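Local coordinates for hemolysin-related protein (Vibrio cholerae serotype O1, PDB 6MLT) that is a secreted biofilm matrix protein that binds calcium and sodium ions and probably contributes to biofilm adhesion through carbohydrate binding, at residues A[151-155]-A[195-199]; A[163-167]-A[178-182]. All coordinates share one frame; numbering follows the deposited sequence.

Interaction 1: A[151-155]-A[195-199]. With NA (sodium ion), chain E; NA (sodium ion), chain F.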
ATOM      1  N   LEU A 151       8.956   6.237  -9.631  1.00 14.54           N
ATOM      2  CA  LEU A 151       9.031   7.693  -9.549  1.00 17.81           C
ATOM      3  C   LEU A 151       8.588   8.145  -8.167  1.00 20.35           C
ATOM      4  O   LEU A 151       7.470   7.835  -7.739  1.00 20.79           O
ATOM      5  CB  LEU A 151       8.148   8.336 -10.616  1.00 18.06           C
ATOM      6  CG  LEU A 151       8.371   7.825 -12.039  1.00 18.12           C
ATOM      7  CD1 LEU A 151       7.309   8.381 -12.970  1.00 20.01           C
ATOM      8  CD2 LEU A 151       9.760   8.192 -12.526  1.00 18.76           C
ATOM      9  N   ALA A 152       9.445   8.903  -7.484  1.00 19.68           N
ATOM     10  CA  ALA A 152       9.114   9.395  -6.153  1.00 20.10           C
ATOM     11  C   ALA A 152      10.003  10.575  -5.806  1.00 20.29           C
ATOM     12  O   ALA A 152      11.122  10.699  -6.314  1.00 19.02           O
ATOM     13  CB  ALA A 152       9.272   8.300  -5.091  1.00 22.15           C
ATOM     14  N   ASP A 153       9.492  11.444  -4.934  1.00 20.85           N
ATOM     15  CA  ASP A 153      10.312  12.471  -4.297  1.00 22.14           C
ATOM     16  C   ASP A 153      10.874  11.847  -3.028  1.00 22.29           C
ATOM     17  O   ASP A 153      10.188  11.772  -2.004  1.00 22.26           O
ATOM     18  CB  ASP A 153       9.500  13.725  -3.995  1.00 27.16           C
ATOM     19  CG  ASP A 153      10.334  14.829  -3.332  1.00 31.19           C
ATOM     20  OD1 ASP A 153      11.525  14.605  -3.012  1.00 28.43           O
ATOM     21  OD2 ASP A 153       9.792  15.938  -3.141  1.00 33.60           O
ATOM     22  N   ILE A 154      12.131  11.399  -3.087  1.00 19.95           N
ATOM     23  CA  ILE A 154      12.672  10.572  -2.012  1.00 20.10           C
ATOM     24  C   ILE A 154      13.363  11.380  -0.928  1.00 21.02           C
ATOM     25  O   ILE A 154      13.642  10.829   0.148  1.00 22.79           O
ATOM     26  CB  ILE A 154      13.644   9.510  -2.564  1.00 20.77           C
ATOM     27  CG1 ILE A 154      14.857  10.174  -3.234  1.00 25.47           C
ATOM     28  CG2 ILE A 154      12.905   8.581  -3.520  1.00 20.39           C
ATOM     29  CD1 ILE A 154      15.860   9.192  -3.809  1.00 29.34           C
ATOM     30  N   ASN A 155      13.645  12.662  -1.168  1.00 20.80           N
ATOM     31  CA  ASN A 155      14.269  13.518  -0.168  1.00 22.69           C
ATOM     32  C   ASN A 155      13.415  14.717   0.219  1.00 23.37           C
ATOM     33  O   ASN A 155      13.842  15.509   1.063  1.00 24.46           O
ATOM     34  CB  ASN A 155      15.639  14.016  -0.654  1.00 26.90           C
ATOM     35  CG  ASN A 155      15.566  14.785  -1.971  1.00 36.11           C
ATOM     36  OD1 ASN A 155      14.486  15.076  -2.492  1.00 31.39           O
ATOM     37  ND2 ASN A 155      16.730  15.119  -2.509  1.00 44.33           N
ATOM     38  N   GLN A 195      13.227  10.881   5.413  1.00 26.76           N
ATOM     39  CA  GLN A 195      13.852  10.579   4.136  1.00 22.74           C
ATOM     40  C   GLN A 195      13.459   9.181   3.690  1.00 23.95           C
ATOM     41  O   GLN A 195      13.270   8.282   4.509  1.00 23.61           O
ATOM     42  CB  GLN A 195      15.373  10.685   4.251  1.00 23.13           C
ATOM     43  CG  GLN A 195      15.868  12.077   4.591  1.00 25.14           C
ATOM     44  CD  GLN A 195      15.588  13.061   3.485  1.00 27.44           C
ATOM     45  OE1 GLN A 195      16.114  12.933   2.383  1.00 26.81           O
ATOM     46  NE2 GLN A 195      14.739  14.039   3.763  1.00 29.91           N
ATOM     47  N   ARG A 196      13.332   8.997   2.381  1.00 24.40           N
ATOM     48  CA  ARG A 196      13.010   7.687   1.842  1.00 22.08           C
ATOM     49  C   ARG A 196      14.289   7.002   1.382  1.00 23.15           C
ATOM     50  O   ARG A 196      15.092   7.588   0.647  1.00 25.75           O
ATOM     51  CB  ARG A 196      11.986   7.805   0.715  1.00 21.48           C
ATOM     52  CG  ARG A 196      10.635   8.286   1.263  1.00 25.04           C
ATOM     53  CD  ARG A 196       9.672   8.620   0.190  1.00 32.61           C
ATOM     54  NE  ARG A 196       9.254   7.432  -0.533  1.00 38.96           N
ATOM     55  CZ  ARG A 196       8.252   7.411  -1.402  1.00 38.61           C
ATOM     56  NH1 ARG A 196       7.567   8.519  -1.651  1.00 35.59           N
ATOM     57  NH2 ARG A 196       7.937   6.281  -2.019  1.00 35.40           N
ATOM     58  N   GLU A 197      14.496   5.784   1.870  1.00 20.85           N
ATOM     59  CA  GLU A 197      15.587   4.944   1.418  1.00 21.24           C
ATOM     60  C   GLU A 197      15.185   4.221   0.136  1.00 19.51           C
ATOM     61  O   GLU A 197      14.008   4.166  -0.232  1.00 19.33           O
ATOM     62  CB  GLU A 197      15.971   3.942   2.508  1.00 21.80           C
ATOM     63  CG  GLU A 197      16.670   4.551   3.735  1.00 25.86           C
ATOM     64  CD  GLU A 197      15.791   5.504   4.543  1.00 31.67           C
ATOM     65  OE1 GLU A 197      14.761   5.057   5.098  1.00 30.67           O
ATOM     66  OE2 GLU A 197      16.136   6.706   4.620  1.00 31.67           O
ATOM     67  N   VAL A 198      16.183   3.670  -0.552  1.00 19.31           N
ATOM     68  CA  VAL A 198      15.990   2.981  -1.824  1.00 17.25           C
ATOM     69  C   VAL A 198      16.334   1.513  -1.623  1.00 17.05           C
ATOM     70  O   VAL A 198      17.441   1.180  -1.182  1.00 19.49           O
ATOM     71  CB  VAL A 198      16.849   3.597  -2.942  1.00 18.62           C
ATOM     72  CG1 VAL A 198      16.673   2.831  -4.239  1.00 18.29           C
ATOM     73  CG2 VAL A 198      16.486   5.055  -3.155  1.00 19.79           C
ATOM     74  N   PHE A 199      15.397   0.632  -1.953  1.00 16.71           N
ATOM     75  CA  PHE A 199      15.608  -0.807  -1.858  1.00 17.07           C
ATOM     76  C   PHE A 199      15.680  -1.385  -3.262  1.00 18.79           C
ATOM     77  O   PHE A 199      14.724  -1.264  -4.037  1.00 18.33           O
ATOM     78  CB  PHE A 199      14.496  -1.491  -1.067  1.00 18.62           C
ATOM     79  CG  PHE A 199      14.708  -2.962  -0.907  1.00 19.13           C
ATOM     80  CD1 PHE A 199      15.611  -3.442   0.023  1.00 22.52           C
ATOM     81  CD2 PHE A 199      14.039  -3.866  -1.715  1.00 21.60           C
ATOM     82  CE1 PHE A 199      15.821  -4.797   0.167  1.00 23.38           C
ATOM     83  CE2 PHE A 199      14.246  -5.224  -1.577  1.00 24.20           C
ATOM     84  CZ  PHE A 199      15.140  -5.690  -0.637  1.00 24.92           C
TER
HETATM   85 NA    NA E1004      13.343  15.004  -4.525  1.00 27.05          NA
HETATM   86 NA    NA F1005      14.265   7.301   6.238  1.00 23.94          NA
HETATM   87  O   HOH W   1       7.500  11.256  -0.680  1.00 42.95           O
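Two metal-binding loops of consecutive beta-propeller blades meet where Ile154 and Asn155 face Gln195 and Arg196; each loop joins the first and second strands of its four-stranded blade and holds a sodium ion. The backbone fixes the register: Arg196 N donates to Ile154 O at 2.9 Å, with an N-H...O angle of 162° and the donor in the carbonyl plane. A second bond is looser. Gln195 NE2 lies 3.2 Å from Asn155 O, in line with its own amide plane but 48° out of the acceptor's carbonyl plane, thus not on a lone pair. The bend of the Gln195 chain at chi2 lays its amide alongside Asn155, bringing OE1 to 3.3 Å from Asn155 CB, and Gln195 also bonds to Asn207.

The Arg196 chain bends at chi3 (68°), which carries the guanidinium back over Ala152, whose CB supports one face toward the rim, 3.8 Å from Arg196 NH1. At the guanidinium edge and in its plane, water 1 accepts from Arg196 NH1 and can donate to Asp153 O, though other acceptors may compete for its protons. Asp582 is a further polar partner of the guanidinium. Among the apolar groups, Ile154 CD1 packs on Val198 CG2 at 4.2 Å.

Each ion belongs to one segment. Asp153 and Asn155 coordinate one sodium, completed by Asp157, Asn159 and Glu161; Gln195 O and both carboxylate oxygens of Glu197 bind the other, with Asp189, Asn191 and Asp193. Gln195 thus presents its side chain to the neighbouring loop and its carbonyl to its own ion. Binding the same sodium explains why Asp153 OD1 and Asn155 OD1, both acceptors, approach to 3.0 Å: they bind it at 2.4 Å and 2.3 Å, respectively.

Interaction 2: A[163-167]-A[178-182]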
ATOM      1  N   LEU A 163      13.960   6.038  -9.998  1.00 14.72           N
ATOM      2  CA  LEU A 163      14.646   4.848  -9.504  1.00 17.14           C
ATOM      3  C   LEU A 163      14.687   3.827 -10.636  1.00 19.12           C
ATOM      4  O   LEU A 163      13.668   3.207 -10.956  1.00 22.41           O
ATOM      5  CB  LEU A 163      13.935   4.279  -8.277  1.00 19.33           C
ATOM      6  CG  LEU A 163      13.350   5.256  -7.259  1.00 24.19           C
ATOM      7  CD1 LEU A 163      12.675   4.479  -6.128  1.00 29.87           C
ATOM      8  CD2 LEU A 163      14.399   6.175  -6.710  1.00 22.24           C
ATOM      9  N   ALA A 164      15.862   3.640 -11.230  1.00 17.48           N
ATOM     10  CA  ALA A 164      16.021   2.794 -12.405  1.00 17.82           C
ATOM     11  C   ALA A 164      16.949   1.625 -12.089  1.00 17.61           C
ATOM     12  O   ALA A 164      17.461   1.487 -10.978  1.00 17.71           O
ATOM     13  CB  ALA A 164      16.556   3.604 -13.590  1.00 20.54           C
ATOM     14  N   ALA A 165      17.198   0.799 -13.109  1.00 17.15           N
ATOM     15  CA  ALA A 165      17.890  -0.468 -12.891  1.00 18.31           C
ATOM     16  C   ALA A 165      19.351  -0.276 -12.508  1.00 17.99           C
ATOM     17  O   ALA A 165      19.931  -1.146 -11.848  1.00 18.15           O
ATOM     18  CB  ALA A 165      17.803  -1.331 -14.147  1.00 20.13           C
ATOM     19  N   ASP A 166      19.969   0.828 -12.928  1.00 15.70           N
ATOM     20  CA  ASP A 166      21.401   1.030 -12.745  1.00 17.58           C
ATOM     21  C   ASP A 166      21.733   2.207 -11.841  1.00 17.65           C
ATOM     22  O   ASP A 166      22.916   2.557 -11.711  1.00 15.54           O
ATOM     23  CB  ASP A 166      22.083   1.218 -14.100  1.00 17.17           C
ATOM     24  CG  ASP A 166      21.572   2.448 -14.869  1.00 23.14           C
ATOM     25  OD1 ASP A 166      20.561   3.082 -14.465  1.00 22.69           O
ATOM     26  OD2 ASP A 166      22.199   2.786 -15.892  1.00 23.83           O
ATOM     27  N   GLY A 167      20.739   2.821 -11.222  1.00 17.59           N
ATOM     28  CA  GLY A 167      20.985   3.948 -10.348  1.00 20.95           C
ATOM     29  C   GLY A 167      19.725   4.746 -10.098  1.00 18.48           C
ATOM     30  O   GLY A 167      18.630   4.399 -10.547  1.00 15.49           O
ATOM     31  N   SER A 178      24.968   5.465  -8.621  1.00 19.12           N
ATOM     32  CA  SER A 178      24.929   4.248  -9.416  1.00 17.86           C
ATOM     33  C   SER A 178      24.830   3.017  -8.523  1.00 18.42           C
ATOM     34  O   SER A 178      25.332   3.004  -7.393  1.00 18.12           O
ATOM     35  CB  SER A 178      26.190   4.117 -10.276  1.00 16.94           C
ATOM     36  OG  SER A 178      26.404   5.238 -11.105  1.00 20.53           O
ATOM     37  N   HIS A 179      24.208   1.967  -9.056  1.00 17.98           N
ATOM     38  CA  HIS A 179      24.275   0.656  -8.424  1.00 18.26           C
ATOM     39  C   HIS A 179      24.223  -0.420  -9.499  1.00 18.92           C
ATOM     40  O   HIS A 179      23.834  -0.172 -10.647  1.00 17.06           O
ATOM     41  CB  HIS A 179      23.166   0.452  -7.364  1.00 17.75           C
ATOM     42  CG  HIS A 179      21.765   0.632  -7.873  1.00 20.45           C
ATOM     43  ND1 HIS A 179      21.164  -0.252  -8.744  1.00 20.84           N
ATOM     44  CD2 HIS A 179      20.835   1.578  -7.600  1.00 21.55           C
ATOM     45  CE1 HIS A 179      19.931   0.151  -9.000  1.00 19.79           C
ATOM     46  NE2 HIS A 179      19.706   1.261  -8.317  1.00 20.52           N
ATOM     47  N   ASP A 180      24.662  -1.616  -9.112  1.00 19.30           N
ATOM     48  CA  ASP A 180      24.603  -2.785  -9.975  1.00 24.67           C
ATOM     49  C   ASP A 180      23.170  -3.041 -10.428  1.00 20.25           C
ATOM     50  O   ASP A 180      22.203  -2.652  -9.771  1.00 17.66           O
ATOM     51  CB  ASP A 180      25.118  -4.028  -9.248  1.00 41.59           C
ATOM     52  CG  ASP A 180      26.613  -3.987  -8.992  1.00 60.96           C
ATOM     53  OD1 ASP A 180      27.338  -3.355  -9.788  1.00 68.23           O
ATOM     54  OD2 ASP A 180      27.062  -4.596  -7.999  1.00 67.88           O
ATOM     55  N   TRP A 181      23.045  -3.740 -11.552  1.00 18.80           N
ATOM     56  CA  TRP A 181      21.738  -3.990 -12.145  1.00 17.59           C
ATOM     57  C   TRP A 181      20.745  -4.524 -11.125  1.00 17.32           C
ATOM     58  O   TRP A 181      21.024  -5.482 -10.394  1.00 17.55           O
ATOM     59  CB  TRP A 181      21.866  -4.981 -13.296  1.00 19.31           C
ATOM     60  CG  TRP A 181      20.531  -5.389 -13.842  1.00 17.83           C
ATOM     61  CD1 TRP A 181      19.711  -4.643 -14.630  1.00 19.19           C
ATOM     62  CD2 TRP A 181      19.862  -6.633 -13.629  1.00 17.23           C
ATOM     63  NE1 TRP A 181      18.571  -5.349 -14.931  1.00 18.65           N
ATOM     64  CE2 TRP A 181      18.639  -6.574 -14.325  1.00 17.78           C
ATOM     65  CE3 TRP A 181      20.177  -7.797 -12.922  1.00 19.50           C
ATOM     66  CZ2 TRP A 181      17.737  -7.631 -14.338  1.00 16.18           C
ATOM     67  CZ3 TRP A 181      19.284  -8.841 -12.936  1.00 18.30           C
ATOM     68  CH2 TRP A 181      18.074  -8.752 -13.636  1.00 16.80           C
ATOM     69  N   ALA A 182      19.572  -3.905 -11.099  1.00 16.62           N
ATOM     70  CA  ALA A 182      18.477  -4.359 -10.256  1.00 18.03           C
ATOM     71  C   ALA A 182      17.190  -4.342 -11.073  1.00 17.88           C
ATOM     72  O   ALA A 182      16.802  -3.279 -11.574  1.00 17.95           O
ATOM     73  CB  ALA A 182      18.344  -3.475  -9.015  1.00 20.13           C
TER
HETATM   74  O   HOH W   2      17.145   2.456  -8.379  1.00 17.73           O
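His179 lies flat over the Ala165-Asp166 turn and Gly167, which opens the third strand of a beta-propeller blade. A chi1 of 57° sets His179 CG between the backbone N and the carbonyl carbon, which brings the ring over Asp166 C and Gly167 N. Gly167 CA sits 3.9 Å from the ring centroid and 27° off its normal, a CH-pi contact over the same face. Two backbone bonds join the segments: His179 N donates to Asp166 O at 3.0 Å, from well above the carbonyl plane, and Ala182 N donates to Ala165 O at 2.9 Å, on a lone pair.

Two in-plane partners fix the ring's rotation. His179 ND1 donates to Asp180 O at 2.8 Å, nearly straight at 174°, and water 2 lies at the NE2 edge, linking it to Ala164 O. The close non-hydrogen-bonded antiparallel pairing of Gly167 with Ser178, CA atoms 4.1 Å apart, is eased by the missing side chain.

Farther out, Asp166 turns from His179 to bond Ala140 N and Tyr169 OH. Trp181, in the link to the next blade, is positioned by Val146 O and an edge-to-face stack with Trp143, and its CD1 rests 3.9 Å from Ala165 CB.

Interaction 1 joins two consecutive propeller blades, whereas interaction 2 ties a hairpin turn to the chain leaving its own blade for the next. The centre of interaction 1 is about 15 Å from the centre of the chain, that of interaction 2 about 23 Å. Both are partly buried, but none of the touching residues of interaction 1 is exposed, while Ser178 and Asp180 are. Ion-binding loops frame the first contact, which adds side-chain amide and guanidinium groups to its backbone bond; the second has no metal and relies on backbone bonds and a histidine ring. The contacts meet at Leu163, whose CD2 packs 4.3 Å from both Ile154 CG2 and Val198 CG2.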